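Long-range contacts in carbonic anhydrase (Unidentified, PDB 3R1W), which probably catalyses the reversible hydration of carbon dioxide to bicarbonate as a trimeric left-handed beta-helix protein of the gamma class of carbonic anhydrases: residues R30-I35 with C44-L49; R25-R30 with K181-G186. All blocks are in the same frame, centred on the assembly; numbering follows the deposited sequence.

Contact 1 (R30-I35 with C44-L49)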
loop_
_atom_site.group_PDB
_atom_site.type_symbol
_atom_site.label_atom_id
_atom_site.label_comp_id
_atom_site.label_asym_id
_atom_site.label_seq_id
_atom_site.Cartn_x
_atom_site.Cartn_y
_atom_site.Cartn_z
ATOM N N ARG B 30 7.105 11.017 -11.443
ATOM C CA ARG B 30 5.959 11.858 -11.767
ATOM C C ARG B 30 4.686 11.344 -11.096
ATOM O O ARG B 30 3.734 12.097 -10.943
ATOM C CB ARG B 30 5.734 11.943 -13.280
ATOM C CG ARG B 30 5.427 10.603 -13.929
ATOM C CD ARG B 30 5.041 10.791 -15.395
ATOM N NE ARG B 30 6.175 11.174 -16.242
ATOM C CZ ARG B 30 6.897 10.318 -16.970
ATOM N NH1 ARG B 30 6.610 9.023 -16.963
ATOM N NH2 ARG B 30 7.904 10.755 -17.717
ATOM N N SER B 31 4.682 10.073 -10.688
ATOM C CA SER B 31 3.484 9.447 -10.119
ATOM C C SER B 31 3.426 9.525 -8.599
ATOM O O SER B 31 2.423 9.147 -7.994
ATOM C CB SER B 31 3.366 7.989 -10.568
ATOM O OG SER B 31 4.308 7.180 -9.885
ATOM N N SER B 32 4.495 10.021 -7.983
ATOM C CA SER B 32 4.494 10.203 -6.540
ATOM C C SER B 32 3.823 11.534 -6.184
ATOM O O SER B 32 3.544 12.357 -7.061
ATOM C CB SER B 32 5.909 10.136 -5.979
ATOM O OG SER B 32 6.668 11.238 -6.426
ATOM N N VAL B 33 3.544 11.733 -4.903
ATOM C CA VAL B 33 2.851 12.943 -4.458
ATOM C C VAL B 33 3.523 13.519 -3.221
ATOM O O VAL B 33 3.497 12.914 -2.153
ATOM C CB VAL B 33 1.359 12.671 -4.154
ATOM C CG1 VAL B 33 0.713 13.887 -3.491
ATOM C CG2 VAL B 33 0.621 12.304 -5.435
ATOM N N ILE B 34 4.132 14.691 -3.372
ATOM C CA ILE B 34 4.797 15.348 -2.250
ATOM C C ILE B 34 4.110 16.675 -1.989
ATOM O O ILE B 34 3.954 17.489 -2.901
ATOM C CB ILE B 34 6.288 15.592 -2.545
ATOM C CG1 ILE B 34 6.985 14.266 -2.879
ATOM C CG2 ILE B 34 6.968 16.241 -1.346
ATOM C CD1 ILE B 34 8.495 14.409 -3.181
ATOM N N ILE B 35 3.693 16.886 -0.746
ATOM C CA ILE B 35 2.866 18.045 -0.410
ATOM C C ILE B 35 3.462 18.887 0.711
ATOM O O ILE B 35 3.720 18.387 1.802
ATOM C CB ILE B 35 1.439 17.622 0.006
ATOM C CG1 ILE B 35 0.680 17.043 -1.196
ATOM C CG2 ILE B 35 0.660 18.819 0.603
ATOM C CD1 ILE B 35 -0.597 16.277 -0.817
ATOM N N CYS B 44 18.361 12.228 -2.893
ATOM C CA CYS B 44 17.214 11.460 -2.434
ATOM C C CYS B 44 16.425 10.990 -3.640
ATOM O O CYS B 44 16.579 11.514 -4.740
ATOM C CB CYS B 44 16.306 12.290 -1.540
ATOM S SG CYS B 44 16.871 12.415 0.156
ATOM N N SER B 45 15.594 9.980 -3.426
ATOM C CA SER B 45 14.791 9.438 -4.511
ATOM C C SER B 45 13.440 9.026 -3.969
ATOM O O SER B 45 13.346 8.395 -2.924
ATOM C CB SER B 45 15.493 8.240 -5.151
ATOM O OG SER B 45 15.776 7.216 -4.218
ATOM N N VAL B 46 12.393 9.407 -4.688
ATOM C CA VAL B 46 11.040 9.077 -4.290
ATOM C C VAL B 46 10.406 8.362 -5.464
ATOM O O VAL B 46 10.324 8.902 -6.562
ATOM C CB VAL B 46 10.234 10.323 -3.919
ATOM C CG1 VAL B 46 8.836 9.913 -3.462
ATOM C CG2 VAL B 46 10.945 11.107 -2.805
ATOM N N TRP B 47 9.960 7.138 -5.203
ATOM C CA TRP B 47 9.664 6.156 -6.241
ATOM C C TRP B 47 8.169 6.089 -6.557
ATOM O O TRP B 47 7.370 6.756 -5.897
ATOM C CB TRP B 47 10.253 4.811 -5.806
ATOM C CG TRP B 47 11.740 4.938 -5.746
ATOM C CD1 TRP B 47 12.494 5.352 -4.670
ATOM C CD2 TRP B 47 12.657 4.741 -6.826
ATOM N NE1 TRP B 47 13.825 5.390 -5.016
ATOM C CE2 TRP B 47 13.951 5.020 -6.332
ATOM C CE3 TRP B 47 12.512 4.338 -8.162
ATOM C CZ2 TRP B 47 15.091 4.905 -7.127
ATOM C CZ3 TRP B 47 13.640 4.227 -8.948
ATOM C CH2 TRP B 47 14.918 4.503 -8.426
ATOM N N PRO B 48 7.790 5.329 -7.602
ATOM C CA PRO B 48 6.397 5.434 -8.040
ATOM C C PRO B 48 5.361 5.243 -6.947
ATOM O O PRO B 48 5.451 4.334 -6.116
ATOM C CB PRO B 48 6.282 4.328 -9.095
ATOM C CG PRO B 48 7.647 4.290 -9.702
ATOM C CD PRO B 48 8.592 4.508 -8.530
ATOM N N LEU B 49 4.367 6.125 -6.963
ATOM C CA LEU B 49 3.181 6.000 -6.121
ATOM C C LEU B 49 3.478 6.070 -4.619
ATOM O O LEU B 49 2.761 5.467 -3.816
ATOM C CB LEU B 49 2.404 4.729 -6.475
ATOM C CG LEU B 49 2.055 4.597 -7.965
ATOM C CD1 LEU B 49 1.248 3.326 -8.244
ATOM C CD2 LEU B 49 1.295 5.825 -8.457
#
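Two successive turns of the left-handed beta-helix stack here, coil on coil, at a corner: the turn R30-S32 leading into strand 33-35 lies against the turn that follows strand 45-46, with S32 and L49 as the closest CA atoms. Packing is tightest around S31. S31 OG sits in the crowded position between backbone N and carbonyl carbon (chi1 74°), which brings it 3.3 Å from P48 CA. There it accepts a weak, bent bond from L49 N (N-H...O 134°), while its stronger partner is OD1 of D29. S32 packs next along: S32 CB lies 3.7 Å from W47 O and beside V46 CG1, and its OG is tied back to the carbonyl of D29.

The inner part is looser and wholly apolar. I34 and V46 reach for each other tip to tip between two faces of the same coil, with CD1 of I34 4.1 Å from CG2 of V46; each residue is buried. Of the residues that touch, S31 alone is partly exposed, and its flank is shared with other chains: S31 packs on V33 of the second subunit, and L49 on L49 of the third. L49 itself adopts positive phi, and although its CB leads away from S31, the side chain bends back until L49 CD2 is 3.5 Å from S31 O.

Contact 2 (R25-R30 with K181-G186)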
loop_
_atom_site.group_PDB
_atom_site.type_symbol
_atom_site.label_atom_id
_atom_site.label_comp_id
_atom_site.label_asym_id
_atom_site.label_seq_id
_atom_site.Cartn_x
_atom_site.Cartn_y
_atom_site.Cartn_z
ATOM N N ARG B 25 20.085 16.894 -7.517
ATOM C CA ARG B 25 19.968 15.586 -8.166
ATOM C C ARG B 25 18.905 14.700 -7.528
ATOM O O ARG B 25 19.035 13.488 -7.532
ATOM C CB ARG B 25 21.321 14.852 -8.163
ATOM C CG ARG B 25 22.505 15.712 -8.610
ATOM C CD ARG B 25 23.845 14.976 -8.451
ATOM N NE ARG B 25 24.158 14.719 -7.041
ATOM C CZ ARG B 25 24.766 15.582 -6.226
ATOM N NH1 ARG B 25 25.172 16.770 -6.676
ATOM N NH2 ARG B 25 24.988 15.252 -4.956
ATOM N N VAL B 26 17.857 15.308 -6.981
ATOM C CA VAL B 26 16.789 14.540 -6.356
ATOM C C VAL B 26 15.880 13.987 -7.452
ATOM O O VAL B 26 15.627 14.663 -8.450
ATOM C CB VAL B 26 15.975 15.410 -5.381
ATOM C CG1 VAL B 26 14.687 14.711 -4.968
ATOM C CG2 VAL B 26 16.822 15.762 -4.156
ATOM N N PHE B 27 15.437 12.745 -7.299
ATOM C CA PHE B 27 14.476 12.175 -8.238
ATOM C C PHE B 27 13.134 12.012 -7.556
ATOM O O PHE B 27 13.047 11.389 -6.503
ATOM C CB PHE B 27 14.930 10.800 -8.713
ATOM C CG PHE B 27 13.871 10.028 -9.480
ATOM C CD1 PHE B 27 13.499 10.418 -10.758
ATOM C CD2 PHE B 27 13.240 8.918 -8.919
ATOM C CE1 PHE B 27 12.526 9.711 -11.467
ATOM C CE2 PHE B 27 12.285 8.197 -9.637
ATOM C CZ PHE B 27 11.928 8.598 -10.903
ATOM N N VAL B 28 12.095 12.573 -8.163
ATOM C CA VAL B 28 10.725 12.312 -7.719
ATOM C C VAL B 28 9.960 11.769 -8.912
ATOM O O VAL B 28 9.798 12.470 -9.914
ATOM C CB VAL B 28 10.041 13.597 -7.216
ATOM C CG1 VAL B 28 8.614 13.299 -6.771
ATOM C CG2 VAL B 28 10.841 14.211 -6.070
ATOM N N ASP B 29 9.498 10.521 -8.836
ATOM C CA ASP B 29 8.735 9.981 -9.950
ATOM C C ASP B 29 7.499 10.849 -10.182
ATOM O O ASP B 29 6.916 11.359 -9.227
ATOM C CB ASP B 29 8.297 8.544 -9.685
ATOM C CG ASP B 29 7.829 7.862 -10.946
ATOM O OD1 ASP B 29 6.613 7.833 -11.188
ATOM O OD2 ASP B 29 8.685 7.380 -11.710
ATOM N N ARG B 30 7.105 11.017 -11.443
ATOM C CA ARG B 30 5.959 11.858 -11.767
ATOM C C ARG B 30 4.686 11.344 -11.096
ATOM O O ARG B 30 3.734 12.097 -10.943
ATOM C CB ARG B 30 5.734 11.943 -13.280
ATOM C CG ARG B 30 5.427 10.603 -13.929
ATOM C CD ARG B 30 5.041 10.791 -15.395
ATOM N NE ARG B 30 6.175 11.174 -16.242
ATOM C CZ ARG B 30 6.897 10.318 -16.970
ATOM N NH1 ARG B 30 6.610 9.023 -16.963
ATOM N NH2 ARG B 30 7.904 10.755 -17.717
ATOM N N LYS B 181 19.621 6.750 -13.249
ATOM C CA LYS B 181 19.137 6.118 -14.468
ATOM C C LYS B 181 17.684 6.493 -14.728
ATOM O O LYS B 181 17.295 6.762 -15.857
ATOM C CB LYS B 181 19.281 4.599 -14.407
ATOM C CG LYS B 181 20.718 4.114 -14.265
ATOM C CD LYS B 181 20.769 2.596 -14.252
ATOM C CE LYS B 181 22.191 2.075 -14.265
ATOM N NZ LYS B 181 22.213 0.585 -14.254
ATOM N N HIS B 182 16.879 6.491 -13.674
ATOM C CA HIS B 182 15.483 6.890 -13.800
ATOM C C HIS B 182 15.357 8.371 -14.196
ATOM O O HIS B 182 14.483 8.737 -14.989
ATOM C CB HIS B 182 14.725 6.583 -12.508
ATOM C CG HIS B 182 14.244 5.169 -12.405
ATOM N ND1 HIS B 182 15.091 4.090 -12.245
ATOM C CD2 HIS B 182 12.991 4.660 -12.444
ATOM C CE1 HIS B 182 14.378 2.977 -12.185
ATOM N NE2 HIS B 182 13.098 3.301 -12.303
ATOM N N LEU B 183 16.247 9.214 -13.675
ATOM C CA LEU B 183 16.290 10.617 -14.094
ATOM C C LEU B 183 16.652 10.736 -15.566
ATOM O O LEU B 183 16.084 11.550 -16.306
ATOM C CB LEU B 183 17.299 11.400 -13.258
ATOM C CG LEU B 183 16.840 11.816 -11.862
ATOM C CD1 LEU B 183 18.036 12.230 -11.027
ATOM C CD2 LEU B 183 15.803 12.936 -11.920
ATOM N N ALA B 184 17.603 9.918 -15.993
ATOM C CA ALA B 184 18.033 9.935 -17.379
ATOM C C ALA B 184 16.894 9.545 -18.314
ATOM O O ALA B 184 16.896 9.937 -19.477
ATOM C CB ALA B 184 19.247 9.015 -17.580
ATOM N N GLU B 185 15.928 8.776 -17.807
ATOM C CA GLU B 185 14.767 8.379 -18.603
ATOM C C GLU B 185 13.681 9.449 -18.621
ATOM O O GLU B 185 12.728 9.366 -19.404
ATOM C CB GLU B 185 14.163 7.062 -18.088
ATOM C CG GLU B 185 15.099 5.862 -18.142
ATOM C CD GLU B 185 15.387 5.371 -19.559
ATOM O OE1 GLU B 185 14.573 5.597 -20.478
ATOM O OE2 GLU B 185 16.442 4.747 -19.747
ATOM N N GLY B 186 13.817 10.436 -17.743
ATOM C CA GLY B 186 12.875 11.539 -17.669
ATOM C C GLY B 186 11.595 11.197 -16.934
ATOM O O GLY B 186 10.557 11.836 -17.146
HETATM O O HOH W 1 9.784 9.375 -19.624
#
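F27 is the platform on which the last turn of helix 162-184 settles against the first coil of the beta-helix. With CG anti to the backbone N (chi1 169°), its ring projects from strand 27-28 toward the helix and is gripped from several directions. D29 N stands over one face, toward the rim. H182 CB lies over the opposite face, 4.0 Å from the F27 ring centroid, in a CH-pi contact. The imidazole beyond that CB turns an edge to the same face in an offset edge-to-face pair, the centroids of the F27 and H182 rings 5.8 Å apart and their planes at 61°. L183 comes in at the ring's edge: L183 CD2 is in the ring plane and 3.6 Å from F27 CD1, the two side chains sliding past each other in opposite directions. The other methyl, L183 CD1, rests 3.8 Å from R25 O. An alanine at F27 would probably cost the helix its main seat, since both the face under H182 and the edge beside L183 would go with the ring.

Past the ring the helix closes in a Schellman motif at G186, which has positive phi and whose N bonds back to L183 O. R30, its chain bent at chi3, swings its guanidinium to this end. R30 NH2 comes 2.9 Å from G186 O, but at too poor an angle for a hydrogen bond; the firm link is a water in the guanidinium plane, its O 3.0 Å from R30 NH2, that donates to E185 O. R30 NE is bonded to R189 O. The contact thus joins an aromatic and aliphatic seat to a polar helix end, where the arginine's positive charge would probably suit the carbonyls at the negative end of the helix dipole.

Contact 1 is core: two coils meet there through two serines packed on backbone and aliphatic groups, with one weak bond. Contact 2 lies nearer the surface, clasping the C-terminal helix to the same end with an aromatic ring and a hydrated arginine. R30 belongs to both ranges but makes its contact in contact 2 alone. Strands 27-28 and 45-46 are parallel neighbours in one sheet: V46 N lies 2.8 Å from F27 O, and V46 O 2.9 Å from D29 N, both probable hydrogen bonds. W47 CZ3 packs 3.5 Å from H182 NE2. Contact 1 is local in sequence, whereas contact 2 spans it, bringing the chain back after some 150 residues; both touch the second subunit.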